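Long-range contacts in aeromonas extracellular serine protease (PDB 3WQB), which cleaves peptide bonds that follow two basic residues, one of them lysine, and is a calcium-binding, secreted serine protease and probable virulence factor: residues E22-P26 against L38-G42; K97-T101 against N145-S151; G395-W399 against P410-G415; L432-V436 against V592-D596; S514-Q518 against T572-R577. The protein carries 1 engineered substitution. All coordinates share one frame; numbering follows the deposited sequence.

Contact 1: residues E22-P26 against L38-G42; sequences ERCLP and LLNSG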
# COMPACT_ATOMS: atom_id res chain seq x y z
N GLU A 22 -31.68 -13.74 -4.14
CA GLU A 22 -31.48 -13.14 -5.46
C GLU A 22 -30.01 -13.06 -5.87
O GLU A 22 -29.67 -12.47 -6.90
CB GLU A 22 -32.13 -11.75 -5.53
CG GLU A 22 -33.66 -11.77 -5.42
CD GLU A 22 -34.36 -12.42 -6.61
OE1 GLU A 22 -33.72 -12.62 -7.66
OE2 GLU A 22 -35.56 -12.73 -6.48
N ARG A 23 -29.14 -13.65 -5.06
CA ARG A 23 -27.70 -13.55 -5.25
C ARG A 23 -27.20 -14.47 -6.37
O ARG A 23 -27.08 -15.68 -6.19
CB ARG A 23 -27.02 -13.81 -3.90
CG ARG A 23 -25.53 -13.76 -3.87
CD ARG A 23 -25.11 -13.61 -2.43
NE ARG A 23 -23.70 -13.90 -2.21
CZ ARG A 23 -23.20 -15.11 -1.98
NH1 ARG A 23 -23.98 -16.19 -1.96
NH2 ARG A 23 -21.89 -15.25 -1.78
N CYS A 24 -26.90 -13.86 -7.52
CA CYS A 24 -26.33 -14.54 -8.69
C CYS A 24 -25.65 -13.52 -9.59
O CYS A 24 -25.93 -12.32 -9.49
CB CYS A 24 -27.40 -15.32 -9.48
SG CYS A 24 -28.73 -14.31 -10.23
N LEU A 25 -24.78 -14.01 -10.47
CA LEU A 25 -24.08 -13.18 -11.44
C LEU A 25 -24.51 -13.48 -12.86
O LEU A 25 -24.46 -14.65 -13.28
CB LEU A 25 -22.58 -13.42 -11.37
CG LEU A 25 -21.84 -13.22 -10.05
CD1 LEU A 25 -20.41 -13.76 -10.15
CD2 LEU A 25 -21.87 -11.73 -9.66
N PRO A 26 -24.91 -12.45 -13.62
CA PRO A 26 -25.07 -12.66 -15.06
C PRO A 26 -23.73 -12.96 -15.73
O PRO A 26 -22.65 -12.65 -15.18
CB PRO A 26 -25.60 -11.31 -15.56
CG PRO A 26 -26.18 -10.64 -14.35
CD PRO A 26 -25.28 -11.07 -13.23
N LEU A 38 -15.90 -12.54 -6.70
CA LEU A 38 -17.12 -11.92 -7.24
C LEU A 38 -18.33 -12.37 -6.43
O LEU A 38 -19.18 -11.55 -6.06
CB LEU A 38 -17.34 -12.31 -8.71
CG LEU A 38 -16.28 -11.94 -9.75
CD1 LEU A 38 -16.74 -12.42 -11.11
CD2 LEU A 38 -16.03 -10.43 -9.74
N LEU A 39 -18.41 -13.67 -6.17
CA LEU A 39 -19.52 -14.28 -5.44
C LEU A 39 -18.97 -15.58 -4.87
O LEU A 39 -18.57 -16.49 -5.62
CB LEU A 39 -20.72 -14.52 -6.36
CG LEU A 39 -22.07 -14.90 -5.73
CD1 LEU A 39 -23.18 -14.71 -6.73
CD2 LEU A 39 -22.07 -16.34 -5.24
N ASN A 40 -18.92 -15.64 -3.55
CA ASN A 40 -18.33 -16.77 -2.84
C ASN A 40 -19.44 -17.71 -2.41
O ASN A 40 -20.19 -17.40 -1.49
CB ASN A 40 -17.55 -16.26 -1.63
CG ASN A 40 -16.79 -17.35 -0.89
OD1 ASN A 40 -17.08 -18.54 -1.02
ND2 ASN A 40 -15.81 -16.92 -0.11
N SER A 41 -19.54 -18.84 -3.10
CA SER A 41 -20.52 -19.88 -2.76
C SER A 41 -19.84 -21.07 -2.08
O SER A 41 -20.40 -22.16 -2.04
CB SER A 41 -21.21 -20.36 -4.03
OG SER A 41 -20.26 -20.92 -4.92
N GLY A 42 -18.64 -20.86 -1.56
CA GLY A 42 -17.87 -21.94 -0.95
C GLY A 42 -17.11 -22.77 -1.97
O GLY A 42 -16.65 -23.88 -1.66
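Arg23 reaches across to the Leu38-Gly42 loop and makes the direct hydrogen bond between the two segments. Its NH2 donates to the carbonyl O of Asn40 at 2.8 Å, with an N-H...O angle of 155°. The oxygen lies almost in the guanidinium plane, at the group's edge, whereas the nitrogen stands well above the carbonyl plane of Asn40. An extended chain carries the group this far: CG is anti to the backbone N (chi1 180°), and the chain runs straight on to NE. Asp56 ties the same corner together from outside the two segments, since its OD2 forms a salt bridge with Arg23 NH2 and also accepts from the backbone N of Asn40.

The apolar contacts run from the arginine to the leucines. The two methyls of Leu39 meet different parts of the first segment. CD2 lies over one face of the guanidinium, off toward the rim and 3.6 Å from Arg23 NH2, while CD1 sits 3.7 Å from Cys24 CA and close to Arg23 CG, at the start of that chain. Leu25 runs past Leu39 in the opposite direction, its CG 3.9 Å from Leu39 CD1, and its CD1 meets Leu38 CB at 3.7 Å.

Within the second loop, Asn40 OD1 accepts from the backbone N of Gly42 at 2.8 Å, an Asx turn that shapes the chain just beyond the carbonyl used by Arg23. Cys24 faces the other way, into its disulfide with Cys4.

The contact thus joins two N-terminal loops without regular secondary structure: Leu39 covers part of one face of a cation whose charge is probably balanced largely by Asp56.

Contact 2: residues K97-T101 against N145-S151; sequences KNVVT and NLLDDNS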
# COMPACT_ATOMS: atom_id res chain seq x y z
N LYS A 97 2.37 2.74 -21.57
CA LYS A 97 3.78 2.94 -21.91
C LYS A 97 4.65 1.84 -21.33
O LYS A 97 4.54 1.45 -20.16
CB LYS A 97 4.29 4.31 -21.44
CG LYS A 97 5.69 4.63 -21.95
CD LYS A 97 6.15 6.04 -21.65
CE LYS A 97 7.59 6.23 -22.09
NZ LYS A 97 8.04 7.62 -21.84
N ASN A 98 5.52 1.33 -22.20
CA ASN A 98 6.60 0.47 -21.78
C ASN A 98 7.77 1.38 -21.43
O ASN A 98 8.38 2.00 -22.32
CB ASN A 98 6.97 -0.48 -22.91
CG ASN A 98 7.91 -1.57 -22.45
OD1 ASN A 98 8.86 -1.31 -21.73
ND2 ASN A 98 7.64 -2.80 -22.89
N VAL A 99 8.07 1.51 -20.14
CA VAL A 99 9.11 2.45 -19.72
C VAL A 99 10.52 1.90 -19.94
O VAL A 99 11.50 2.65 -19.86
CB VAL A 99 8.91 2.93 -18.26
CG1 VAL A 99 7.55 3.58 -18.09
CG2 VAL A 99 9.11 1.79 -17.26
N VAL A 100 10.62 0.61 -20.23
CA VAL A 100 11.91 -0.01 -20.56
C VAL A 100 12.29 0.26 -22.02
O VAL A 100 13.39 0.73 -22.30
CB VAL A 100 11.91 -1.52 -20.24
CG1 VAL A 100 13.26 -2.15 -20.61
CG2 VAL A 100 11.59 -1.75 -18.76
N THR A 101 11.36 0.00 -22.95
CA THR A 101 11.63 0.12 -24.39
C THR A 101 11.19 1.46 -24.98
O THR A 101 11.63 1.84 -26.08
CB THR A 101 10.93 -1.01 -25.18
OG1 THR A 101 9.51 -0.86 -25.07
CG2 THR A 101 11.34 -2.39 -24.67
N ASN A 145 4.61 -0.33 -17.03
CA ASN A 145 5.40 -1.43 -16.47
C ASN A 145 6.56 -0.98 -15.59
O ASN A 145 7.71 -1.41 -15.78
CB ASN A 145 5.86 -2.39 -17.58
CG ASN A 145 6.84 -1.75 -18.56
OD1 ASN A 145 6.90 -0.53 -18.69
ND2 ASN A 145 7.59 -2.58 -19.27
N LEU A 146 6.25 -0.13 -14.61
CA LEU A 146 7.24 0.39 -13.67
C LEU A 146 8.04 -0.69 -12.95
O LEU A 146 9.19 -0.46 -12.57
CB LEU A 146 6.55 1.29 -12.63
CG LEU A 146 6.55 2.79 -12.93
CD1 LEU A 146 7.96 3.37 -12.75
CD2 LEU A 146 5.99 3.13 -14.32
N LEU A 147 7.42 -1.85 -12.75
CA LEU A 147 8.01 -2.93 -11.95
C LEU A 147 8.66 -4.03 -12.79
O LEU A 147 9.06 -5.06 -12.26
CB LEU A 147 6.97 -3.55 -11.01
CG LEU A 147 6.13 -2.60 -10.14
CD1 LEU A 147 5.12 -3.38 -9.32
CD2 LEU A 147 7.01 -1.75 -9.26
N ASP A 148 8.77 -3.80 -14.10
CA ASP A 148 9.54 -4.72 -14.96
C ASP A 148 10.93 -4.87 -14.36
O ASP A 148 11.50 -3.91 -13.84
CB ASP A 148 9.63 -4.17 -16.39
CG ASP A 148 10.32 -5.14 -17.35
OD1 ASP A 148 11.57 -5.21 -17.37
OD2 ASP A 148 9.60 -5.82 -18.11
N ASP A 149 11.49 -6.08 -14.43
CA ASP A 149 12.83 -6.36 -13.89
C ASP A 149 13.89 -5.38 -14.41
O ASP A 149 14.85 -5.07 -13.70
CB ASP A 149 13.28 -7.80 -14.19
CG ASP A 149 12.50 -8.88 -13.40
OD1 ASP A 149 11.66 -8.54 -12.54
OD2 ASP A 149 12.74 -10.09 -13.66
N ASN A 150 13.71 -4.89 -15.64
CA ASN A 150 14.67 -3.97 -16.24
C ASN A 150 14.32 -2.49 -16.11
O ASN A 150 15.00 -1.64 -16.68
CB ASN A 150 14.89 -4.32 -17.72
CG ASN A 150 15.65 -5.61 -17.89
OD1 ASN A 150 16.32 -6.08 -16.97
ND2 ASN A 150 15.53 -6.19 -19.08
N SER A 151 13.25 -2.20 -15.39
CA SER A 151 12.92 -0.82 -15.05
C SER A 151 13.71 -0.39 -13.82
O SER A 151 13.75 -1.10 -12.81
CB SER A 151 11.43 -0.70 -14.78
OG SER A 151 11.15 0.56 -14.19
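Asn145 folds its side chain back between its own backbone N and carbonyl carbon (chi1 66°), which presents the amide to Asn98 and Val99. Asn98 has CG anti to N (chi1 -169°) and meets it obliquely, the two amide planes 80° apart. Both ends of the Asn145 amide are used. OD1 accepts from the backbone N of Val99 at 2.8 Å, in the carbonyl plane and on a lone pair; ND2 donates to Asn98 OD1 at 3.0 Å, from well above the plane of that acceptor. Thr101 N approaches Asn98 OD1 from the opposite face at 3.1 Å, closing an Asx motif, so this oxygen is held from two sides. Asn98 ND2 is taken by the carbonyl of Asp105.

In the subtilisin fold, the loop 145-151 follows edge strand 140-144 of the parallel sheet and leads toward helix 155-164. Two type I turns in succession, Asn145 to Asp148 and Asp148 to Ser151, shape it. The side chain of Asn145 is about 7 Å from that of Asp78, the predicted aspartate of the charge relay system.

Val100 packs its branches into the second turn. CG2 lies 3.7 Å from Asp148 OD1 and 3.8 Å from Ser151 N, while CG1 meets Asn150 CB at 4.0 Å. Val99 CG1 crosses Leu146 CD2 at about a right angle, 4.1 Å away, next to helix 155-164, whose Asp157 touches both side chains.

Contact 3: residues G395-W399 against P410-G415; sequences GLEGW and PTYGFG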
# COMPACT_ATOMS: atom_id res chain seq x y z
N GLY A 395 -0.94 -4.69 21.93
CA GLY A 395 0.02 -4.44 20.86
C GLY A 395 -0.64 -4.26 19.50
O GLY A 395 -0.08 -3.63 18.60
N LEU A 396 -1.84 -4.84 19.36
CA LEU A 396 -2.67 -4.69 18.17
C LEU A 396 -4.12 -4.89 18.57
O LEU A 396 -4.44 -5.83 19.26
CB LEU A 396 -2.29 -5.68 17.07
CG LEU A 396 -2.96 -5.45 15.71
CD1 LEU A 396 -2.29 -4.30 14.98
CD2 LEU A 396 -2.93 -6.72 14.85
N GLU A 397 -4.99 -3.98 18.14
CA GLU A 397 -6.40 -4.06 18.50
C GLU A 397 -7.14 -5.12 17.69
O GLU A 397 -6.69 -5.55 16.62
CB GLU A 397 -7.09 -2.71 18.27
CG GLU A 397 -6.38 -1.53 18.92
CD GLU A 397 -5.45 -0.78 17.98
OE1 GLU A 397 -4.73 -1.40 17.16
OE2 GLU A 397 -5.43 0.47 18.07
N GLY A 398 -8.29 -5.53 18.23
CA GLY A 398 -9.31 -6.19 17.44
C GLY A 398 -10.25 -5.11 16.94
O GLY A 398 -9.84 -3.96 16.75
N TRP A 399 -11.52 -5.45 16.73
CA TRP A 399 -12.52 -4.45 16.35
C TRP A 399 -12.85 -3.52 17.51
O TRP A 399 -13.12 -3.98 18.62
CB TRP A 399 -13.81 -5.12 15.90
CG TRP A 399 -13.76 -5.68 14.53
CD1 TRP A 399 -13.63 -7.00 14.19
CD2 TRP A 399 -13.81 -4.95 13.30
NE1 TRP A 399 -13.62 -7.13 12.82
CE2 TRP A 399 -13.73 -5.89 12.25
CE3 TRP A 399 -13.95 -3.59 12.98
CZ2 TRP A 399 -13.77 -5.52 10.91
CZ3 TRP A 399 -13.99 -3.22 11.64
CH2 TRP A 399 -13.90 -4.18 10.62
N PRO A 410 -7.31 -2.46 12.80
CA PRO A 410 -6.12 -2.35 11.95
C PRO A 410 -6.01 -3.51 10.96
O PRO A 410 -5.34 -3.37 9.94
CB PRO A 410 -4.96 -2.37 12.96
CG PRO A 410 -5.53 -3.05 14.16
CD PRO A 410 -6.95 -2.60 14.22
N THR A 411 -6.66 -4.64 11.24
CA THR A 411 -6.62 -5.76 10.31
C THR A 411 -7.49 -5.53 9.07
O THR A 411 -7.05 -5.77 7.94
CB THR A 411 -7.00 -7.08 11.01
OG1 THR A 411 -6.03 -7.34 12.04
CG2 THR A 411 -7.02 -8.23 10.03
N TYR A 412 -8.72 -5.07 9.28
CA TYR A 412 -9.71 -4.98 8.21
C TYR A 412 -10.09 -3.55 7.83
O TYR A 412 -10.95 -3.35 6.97
CB TYR A 412 -10.97 -5.78 8.61
CG TYR A 412 -10.68 -7.22 8.96
CD1 TYR A 412 -10.36 -8.13 7.96
CD2 TYR A 412 -10.69 -7.65 10.28
CE1 TYR A 412 -10.06 -9.44 8.27
CE2 TYR A 412 -10.40 -8.96 10.60
CZ TYR A 412 -10.09 -9.85 9.58
OH TYR A 412 -9.79 -11.17 9.87
N GLY A 413 -9.46 -2.57 8.47
CA GLY A 413 -9.90 -1.18 8.30
C GLY A 413 -11.34 -1.05 8.76
O GLY A 413 -11.73 -1.54 9.83
N PHE A 414 -12.15 -0.38 7.94
CA PHE A 414 -13.58 -0.26 8.21
C PHE A 414 -14.35 -1.55 7.91
O PHE A 414 -15.52 -1.67 8.27
CB PHE A 414 -14.17 0.95 7.48
CG PHE A 414 -13.61 2.25 7.97
CD1 PHE A 414 -12.67 2.96 7.23
CD2 PHE A 414 -13.97 2.72 9.24
CE1 PHE A 414 -12.13 4.15 7.72
CE2 PHE A 414 -13.42 3.89 9.74
CZ PHE A 414 -12.50 4.61 8.98
N GLY A 415 -13.68 -2.50 7.27
CA GLY A 415 -14.27 -3.80 6.99
C GLY A 415 -14.11 -4.26 5.56
O GLY A 415 -13.43 -3.62 4.75
O HOH W 1 -7.37 -5.96 13.94
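A type II' beta turn from Tyr412 to Gly415, ahead of helix 419-426, receives the indole of Trp399, which follows the end of strand 390-396. The outer rim of the six-membered ring does the touching. Trp399 CZ3 is 3.3 Å from the carbonyl O of Gly413, and CH2 meets Gly415 CA at 3.7 Å, near the ring plane. Trp399 CZ2 also rests against Tyr412 CB at 3.6 Å. The five-membered ring of Trp399 and the Tyr412 ring are nearly parallel, their planes 10° apart, but slid so far that they barely overlap. Their polar ends point to partners elsewhere: Trp399 NE1 donates to the carbonyl of Val372, and Tyr412 OH is hydrogen-bonded to Asp373 OD2 and Arg267 N.

Earlier in both segments, the Pro410 ring fits against Leu396 and Glu397. Its CG is 3.6 Å from Leu396 CD1 and 3.5 Å from Glu397 OE1; the other carboxylate oxygen, OE2, accepts from the backbone N of Ile502. One water links the segments, donating to Glu397 O at 2.8 Å and hydrogen-bonded to Thr411 OG1 at 2.7 Å.

With all touching residues buried, the direct contact is van der Waals, of carbons and the indole with one another and with a few oxygens, and the water serves the Glu397 carbonyl.

Contact 4: residues L432-V436 against V592-D596; sequences LPPLV and VLGHD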
# COMPACT_ATOMS: atom_id res chain seq x y z
N LEU A 432 -19.84 15.42 0.82
CA LEU A 432 -18.99 15.97 1.86
C LEU A 432 -18.52 17.38 1.48
O LEU A 432 -18.30 17.65 0.30
CB LEU A 432 -17.77 15.08 2.09
CG LEU A 432 -17.95 13.80 2.92
CD1 LEU A 432 -16.65 13.00 2.92
CD2 LEU A 432 -18.40 14.10 4.33
N PRO A 433 -18.38 18.27 2.47
CA PRO A 433 -17.78 19.59 2.22
C PRO A 433 -16.29 19.46 1.86
O PRO A 433 -15.74 18.37 1.96
CB PRO A 433 -17.95 20.33 3.55
CG PRO A 433 -18.67 19.41 4.48
CD PRO A 433 -18.70 18.05 3.89
N PRO A 434 -15.64 20.56 1.43
CA PRO A 434 -14.26 20.46 0.97
C PRO A 434 -13.29 19.96 2.05
O PRO A 434 -13.51 20.18 3.25
CB PRO A 434 -13.92 21.89 0.55
CG PRO A 434 -15.23 22.46 0.16
CD PRO A 434 -16.18 21.91 1.18
N LEU A 435 -12.25 19.26 1.62
CA LEU A 435 -11.21 18.81 2.53
C LEU A 435 -10.48 20.00 3.14
O LEU A 435 -10.10 20.95 2.44
CB LEU A 435 -10.19 17.95 1.77
CG LEU A 435 -9.06 17.35 2.63
CD1 LEU A 435 -9.56 16.30 3.60
CD2 LEU A 435 -7.97 16.77 1.75
N VAL A 436 -10.30 19.95 4.46
CA VAL A 436 -9.47 20.88 5.19
C VAL A 436 -8.27 20.10 5.71
O VAL A 436 -8.42 19.07 6.38
CB VAL A 436 -10.23 21.51 6.38
CG1 VAL A 436 -9.31 22.38 7.22
CG2 VAL A 436 -11.42 22.32 5.87
N VAL A 592 -4.25 17.07 11.22
CA VAL A 592 -5.62 16.59 11.09
C VAL A 592 -6.16 16.92 9.68
O VAL A 592 -6.08 18.06 9.23
CB VAL A 592 -6.53 17.20 12.18
CG1 VAL A 592 -7.93 16.66 12.06
CG2 VAL A 592 -5.98 16.88 13.57
N LEU A 593 -6.69 15.90 9.00
CA LEU A 593 -7.34 16.05 7.70
C LEU A 593 -8.82 15.77 7.88
O LEU A 593 -9.19 14.72 8.42
CB LEU A 593 -6.73 15.07 6.69
CG LEU A 593 -5.24 15.22 6.42
CD1 LEU A 593 -4.42 14.35 7.35
CD2 LEU A 593 -4.97 14.84 4.97
N GLY A 594 -9.68 16.70 7.48
CA GLY A 594 -11.09 16.49 7.68
C GLY A 594 -11.91 17.55 6.98
O GLY A 594 -11.52 18.05 5.93
N HIS A 595 -13.05 17.88 7.56
CA HIS A 595 -13.93 18.86 6.94
C HIS A 595 -14.74 19.60 7.98
O HIS A 595 -14.88 19.15 9.13
CB HIS A 595 -14.84 18.20 5.90
CG HIS A 595 -15.73 17.14 6.46
ND1 HIS A 595 -15.36 15.82 6.55
CD2 HIS A 595 -16.98 17.21 7.00
CE1 HIS A 595 -16.33 15.12 7.10
NE2 HIS A 595 -17.33 15.94 7.38
N ASP A 596 -15.27 20.74 7.56
CA ASP A 596 -16.12 21.57 8.40
C ASP A 596 -17.58 21.17 8.21
O ASP A 596 -18.18 21.48 7.19
CB ASP A 596 -15.89 23.04 8.02
CG ASP A 596 -16.84 24.00 8.72
OD1 ASP A 596 -17.56 23.59 9.65
OD2 ASP A 596 -16.86 25.18 8.30
O HOH W 2 -14.96 21.75 4.95
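His595 meets the proline-rich segment Leu432-Val436 all the way from CB to the end of its ring. CB lies 3.6 Å from the carbonyl O of Pro434. The ring then swings between its own backbone N and carbonyl carbon (chi1 60°), which sets it against Leu432 and Pro433. CG and CD2 face Pro433, with CD2 3.7 Å from Pro433 CD. At the outer end of the ring, and on the same side of its plane as Pro433 CD, His595 CE1 lies 3.6 Å from Leu432 CD2, and NE2 meets the same methyl. Leu432 CD2 sits over the face of the His595 ring, 27° off its normal, in a CH-pi contact. ND1 is engaged outside the two segments, hydrogen-bonded to Glu473 OE2 on strand 471-482.

Beside the histidine, Val436 and Gly594 form an antiparallel hydrogen-bonded pair. Val436 N donates to Gly594 O at 2.7 Å and at 177°, and Gly594 N returns a bond to Val436 O at 2.9 Å. A water extends the link past the bridge, donating to Pro434 O at 2.7 Å and accepting from the backbone N of Asp596.

Here the start of strand 436-444 pairs with strand 583-595, within the P-domain. Leu432, Leu435 and His595 also touch Arg359 of helix 358-368 in the subtilisin domain. With two prolines unable to donate, backbone bonding between the segments concentrates at the Val436-Gly594 bridge; the water carries one further polar link, and the rest is largely side-chain packing on His595.

Contact 5: residues S514-Q518 against T572-R577; sequences SLDQQ and TTLTER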
# COMPACT_ATOMS: atom_id res chain seq x y z
N SER A 514 20.21 -3.80 14.35
CA SER A 514 20.87 -5.07 14.62
C SER A 514 21.60 -5.58 13.38
O SER A 514 22.73 -6.08 13.47
CB SER A 514 19.87 -6.11 15.13
OG SER A 514 19.37 -5.73 16.40
N LEU A 515 20.97 -5.44 12.21
CA LEU A 515 21.58 -5.88 10.96
C LEU A 515 22.86 -5.09 10.68
O LEU A 515 23.88 -5.67 10.31
CB LEU A 515 20.60 -5.77 9.80
CG LEU A 515 21.03 -6.40 8.47
CD1 LEU A 515 21.28 -7.91 8.60
CD2 LEU A 515 19.99 -6.11 7.41
N ASP A 516 22.80 -3.78 10.89
CA ASP A 516 23.97 -2.91 10.72
C ASP A 516 25.11 -3.31 11.64
O ASP A 516 26.25 -3.38 11.20
CB ASP A 516 23.60 -1.44 10.96
CG ASP A 516 23.07 -0.75 9.71
OD1 ASP A 516 22.81 -1.44 8.69
OD2 ASP A 516 22.93 0.49 9.74
N GLN A 517 24.79 -3.58 12.91
CA GLN A 517 25.81 -4.00 13.88
C GLN A 517 26.49 -5.31 13.46
O GLN A 517 27.72 -5.41 13.51
CB GLN A 517 25.21 -4.11 15.28
CG GLN A 517 26.23 -4.39 16.39
CD GLN A 517 27.36 -3.37 16.44
OE1 GLN A 517 28.53 -3.74 16.39
NE2 GLN A 517 27.01 -2.09 16.55
N GLN A 518 25.70 -6.29 13.04
CA GLN A 518 26.22 -7.58 12.57
C GLN A 518 27.05 -7.45 11.29
O GLN A 518 28.17 -7.97 11.22
CB GLN A 518 25.08 -8.58 12.36
CG GLN A 518 25.50 -9.90 11.72
CD GLN A 518 24.34 -10.84 11.48
OE1 GLN A 518 23.91 -11.57 12.37
NE2 GLN A 518 23.81 -10.83 10.25
N THR A 572 21.24 -17.11 8.03
CA THR A 572 21.94 -16.48 9.15
C THR A 572 20.92 -16.21 10.25
O THR A 572 19.72 -16.08 9.98
CB THR A 572 22.58 -15.12 8.72
OG1 THR A 572 23.27 -15.25 7.48
CG2 THR A 572 23.56 -14.60 9.78
N THR A 573 21.38 -16.13 11.49
CA THR A 573 20.54 -15.62 12.57
C THR A 573 21.00 -14.22 12.96
O THR A 573 22.19 -13.95 13.12
CB THR A 573 20.51 -16.57 13.79
OG1 THR A 573 19.81 -17.76 13.44
CG2 THR A 573 19.80 -15.91 14.98
N LEU A 574 20.03 -13.32 13.07
CA LEU A 574 20.27 -11.98 13.56
C LEU A 574 19.69 -11.90 14.96
O LEU A 574 18.54 -12.28 15.18
CB LEU A 574 19.59 -10.96 12.63
CG LEU A 574 19.73 -9.47 12.93
CD1 LEU A 574 21.17 -9.01 12.79
CD2 LEU A 574 18.81 -8.67 12.02
N THR A 575 20.50 -11.45 15.91
CA THR A 575 20.04 -11.27 17.28
C THR A 575 19.81 -9.79 17.53
O THR A 575 20.67 -8.96 17.25
CB THR A 575 21.04 -11.85 18.30
OG1 THR A 575 21.27 -13.23 17.99
CG2 THR A 575 20.50 -11.74 19.73
N GLU A 576 18.62 -9.48 18.04
CA GLU A 576 18.31 -8.12 18.47
C GLU A 576 18.65 -8.02 19.94
O GLU A 576 17.98 -8.61 20.79
CB GLU A 576 16.83 -7.81 18.31
CG GLU A 576 16.30 -7.71 16.91
CD GLU A 576 14.93 -7.09 16.93
OE1 GLU A 576 14.84 -5.85 17.10
OE2 GLU A 576 13.93 -7.83 16.80
N ARG A 577 19.69 -7.25 20.24
CA ARG A 577 20.12 -7.04 21.62
C ARG A 577 19.33 -5.88 22.23
O ARG A 577 19.14 -4.85 21.59
CB ARG A 577 21.62 -6.76 21.68
CG ARG A 577 22.46 -7.74 20.87
CD ARG A 577 22.96 -8.90 21.72
NE ARG A 577 23.35 -10.05 20.90
CZ ARG A 577 24.51 -10.17 20.25
NH1 ARG A 577 25.41 -9.20 20.29
NH2 ARG A 577 24.76 -11.26 19.54
O HOH W 3 17.05 -4.41 16.35
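Glu576 OE1 and Ser514 OG share a water, which donates to the carboxylate oxygen at 2.7 Å and lies 2.7 Å from the serine hydroxyl. The other oxygen of the carboxylate, Glu576 OE2, forms salt bridges with Arg232 and Arg559, so positive charge gathers on that side and probably steadies the ionised form. Ser514 also comes close to the strand itself: OG lies 3.3 Å from Glu576 CA and near Glu576 CG.

Leu574 packs between helix and strand. With CG anti to the backbone N (chi1 -179°), the side chain is directed at Ser514 and Leu515, where CD1 lies 3.4 Å from Ser514 O and CD2 is 4.1 Å from Leu515 CB. Ser514 O is also the acceptor for Gln518 N in the helix.

Helix 512-520 lies across strand 571-576, their local axes 8.3 Å apart at closest and their directions at 117°. Both belong to the P-domain. The strand is the outermost of a four-stranded antiparallel sheet that also takes in strands 222-225 and 228-233 of the subtilisin domain. Glu576 stands near the third calcium site, its side chain about 6 Å from that of Asp488, a ligand of that ion.

At the other end, Gln518 extends over the strand, and its CB approaches Leu574 CD1 at 4.0 Å. Leu515 also packs on an apolar side chain of another protein chain.

How the contacts relate
The five contacts touch nowhere and are spread over both domains. Contact 2 lies nearest the predicted charge relay system, within about 7 Å of Asp78 measured between side chains. Contact 1 is near the first calcium site, the side chain of Leu38 about 9 Å from the ion, and contact 5 has the side chain of Glu576 also about 9 Å from the third. Contacts 3 and 4 are the closest pair, nearest atoms about 11 Å apart, and lie away from the active site and the calcium ions. Contacts 4 and 5 share the P-domain, yet their centres are about 45 Å apart; strands 571-576 and 583-595 succeed each other in the chain. Contacts 1 and 5 fall on opposite sides of the chain's centre, about 50 Å between centres.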